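Local atomic coordinates of conserved protein (Methanothermobacter thermautotrophicus, PDB entry 3BEY), a protein that is of uncharacterised function but belongs to the carboxymuconolactone decarboxylase family of the AhpD-like clan, and may have peroxiredoxin activity. Residues R35-L39 against I66-L71. Coordinates in Å, arbitrary orientation, origin at the centre of the assembly. Residue numbers count along the deposited sequence, not the author numbering.
Sequences REKLL and ITEGEL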
loop_
_atom_site.group_PDB
_atom_site.type_symbol
_atom_site.label_atom_id
_atom_site.label_comp_id
_atom_site.label_asym_id
_atom_site.label_seq_id
_atom_site.Cartn_x
_atom_site.Cartn_y
_atom_site.Cartn_z
ATOM N N ARG D 35 -10.586 15.567 -19.514
ATOM C CA ARG D 35 -10.861 16.119 -18.205
ATOM C C ARG D 35 -10.982 15.002 -17.165
ATOM O O ARG D 35 -10.362 15.052 -16.104
ATOM C CB ARG D 35 -12.158 16.931 -18.253
ATOM C CG ARG D 35 -12.635 17.419 -16.910
ATOM C CD ARG D 35 -13.910 18.226 -17.050
ATOM N NE ARG D 35 -14.552 18.458 -15.758
ATOM C CZ ARG D 35 -14.179 19.387 -14.885
ATOM N NH1 ARG D 35 -14.830 19.506 -13.735
ATOM N NH2 ARG D 35 -13.176 20.208 -15.164
ATOM N N GLU D 36 -11.780 13.991 -17.485
ATOM C CA GLU D 36 -12.003 12.884 -16.573
ATOM C C GLU D 36 -10.721 12.109 -16.280
ATOM O O GLU D 36 -10.427 11.806 -15.124
ATOM C CB GLU D 36 -13.097 11.983 -17.143
ATOM C CG GLU D 36 -14.372 12.768 -17.435
ATOM C CD GLU D 36 -15.387 11.995 -18.260
ATOM O OE1 GLU D 36 -14.980 11.318 -19.235
ATOM O OE2 GLU D 36 -16.598 12.081 -17.943
ATOM N N LYS D 37 -9.944 11.815 -17.318
ATOM C CA LYS D 37 -8.686 11.096 -17.140
ATOM C C LYS D 37 -7.675 11.884 -16.296
ATOM O O LYS D 37 -6.889 11.294 -15.551
ATOM C CB LYS D 37 -8.091 10.737 -18.500
ATOM C CG LYS D 37 -8.904 9.665 -19.235
ATOM C CD LYS D 37 -8.485 9.525 -20.695
ATOM C CE LYS D 37 -8.875 10.764 -21.502
ATOM N NZ LYS D 37 -8.566 10.619 -22.940
ATOM N N LEU D 38 -7.705 13.209 -16.394
ATOM C CA LEU D 38 -6.797 14.048 -15.616
ATOM C C LEU D 38 -7.189 14.018 -14.138
ATOM O O LEU D 38 -6.337 13.830 -13.273
ATOM C CB LEU D 38 -6.812 15.494 -16.134
ATOM C CG LEU D 38 -6.096 15.716 -17.472
ATOM C CD1 LEU D 38 -6.376 17.116 -17.981
ATOM C CD2 LEU D 38 -4.598 15.497 -17.302
ATOM N N LEU D 39 -8.470 14.217 -13.850
ATOM C CA LEU D 39 -8.945 14.165 -12.474
ATOM C C LEU D 39 -8.655 12.772 -11.896
ATOM O O LEU D 39 -8.170 12.637 -10.771
ATOM C CB LEU D 39 -10.449 14.440 -12.417
ATOM C CG LEU D 39 -10.919 15.858 -12.765
ATOM C CD1 LEU D 39 -12.374 15.821 -13.169
ATOM C CD2 LEU D 39 -10.684 16.793 -11.559
ATOM N N ILE D 66 -7.956 22.842 -15.318
ATOM C CA ILE D 66 -8.710 22.348 -14.177
ATOM C C ILE D 66 -8.259 23.112 -12.932
ATOM O O ILE D 66 -7.062 23.286 -12.705
ATOM C CB ILE D 66 -8.486 20.824 -13.987
ATOM C CG1 ILE D 66 -8.959 20.087 -15.244
ATOM C CG2 ILE D 66 -9.233 20.326 -12.753
ATOM C CD1 ILE D 66 -8.891 18.585 -15.157
ATOM N N THR D 67 -9.215 23.577 -12.135
ATOM C CA THR D 67 -8.906 24.336 -10.922
ATOM C C THR D 67 -8.437 23.462 -9.764
ATOM O O THR D 67 -8.677 22.252 -9.748
ATOM C CB THR D 67 -10.132 25.124 -10.432
ATOM O OG1 THR D 67 -9.780 25.882 -9.265
ATOM C CG2 THR D 67 -11.260 24.176 -10.074
ATOM N N GLU D 68 -7.774 24.084 -8.790
ATOM C CA GLU D 68 -7.287 23.366 -7.622
ATOM C C GLU D 68 -8.479 22.914 -6.789
ATOM O O GLU D 68 -8.377 21.985 -5.990
ATOM C CB GLU D 68 -6.385 24.267 -6.771
ATOM C CG GLU D 68 -5.160 24.795 -7.501
ATOM C CD GLU D 68 -4.278 25.661 -6.618
ATOM O OE1 GLU D 68 -4.798 26.639 -6.038
ATOM O OE2 GLU D 68 -3.065 25.369 -6.507
ATOM N N GLY D 69 -9.613 23.575 -6.988
ATOM C CA GLY D 69 -10.805 23.226 -6.241
ATOM C C GLY D 69 -11.379 21.897 -6.679
ATOM O O GLY D 69 -11.780 21.077 -5.852
ATOM N N GLU D 70 -11.429 21.678 -7.986
ATOM C CA GLU D 70 -11.957 20.432 -8.507
ATOM C C GLU D 70 -10.959 19.322 -8.203
ATOM O O GLU D 70 -11.329 18.176 -7.977
ATOM C CB GLU D 70 -12.197 20.565 -10.011
ATOM C CG GLU D 70 -13.254 21.622 -10.349
ATOM C CD GLU D 70 -13.293 21.991 -11.828
ATOM O OE1 GLU D 70 -12.278 22.519 -12.339
ATOM O OE2 GLU D 70 -14.341 21.752 -12.477
ATOM N N LEU D 71 -9.686 19.686 -8.182
ATOM C CA LEU D 71 -8.622 18.745 -7.903
ATOM C C LEU D 71 -8.672 18.291 -6.439
ATOM O O LEU D 71 -8.466 17.112 -6.135
ATOM C CB LEU D 71 -7.284 19.407 -8.214
ATOM C CG LEU D 71 -6.376 18.733 -9.238
ATOM C CD1 LEU D 71 -7.174 18.251 -10.444
ATOM C CD2 LEU D 71 -5.298 19.725 -9.655
#
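Near its N-terminal end, helix 34-47 meets the start of helix 68-90 and the turn leading into it. The apolar part centres on Ile-66, whose CD1 lies 3.9 Å from both Leu-38 CB and Arg-35 O, while its CG2 is 4.0 Å from Leu-39 CD2. That same Leu-39 CD2 also reaches Leu-71 CD1 (4.0 Å) and the backbone at Glu-70 O (3.9 Å). Leu-71 continues the core onto Ala-58, Ala-61 and Leu-62 of helix 51-62. The polar part is a salt bridge: Arg-35, its chain extended, gives a short hydrogen bond from NH1 to Glu-70 OE2 (2.6 Å) and a weak one from NH2 (3.3 Å). Arg-35 NE pairs with Glu-36 of the second subunit. Glu-70 works twice: OE2 takes the Arg-35 bonds, and OE1 accepts from Thr-67 N (3.2 Å). This makes a capping box with Thr-67, the N-cap residue, whose OG1 accepts from Gly-69 N (3.2 Å). One carboxylate thus ties the N-terminus of helix 68-90 to helix 34-47, and Arg-35 extends this charge network into the subunit interface.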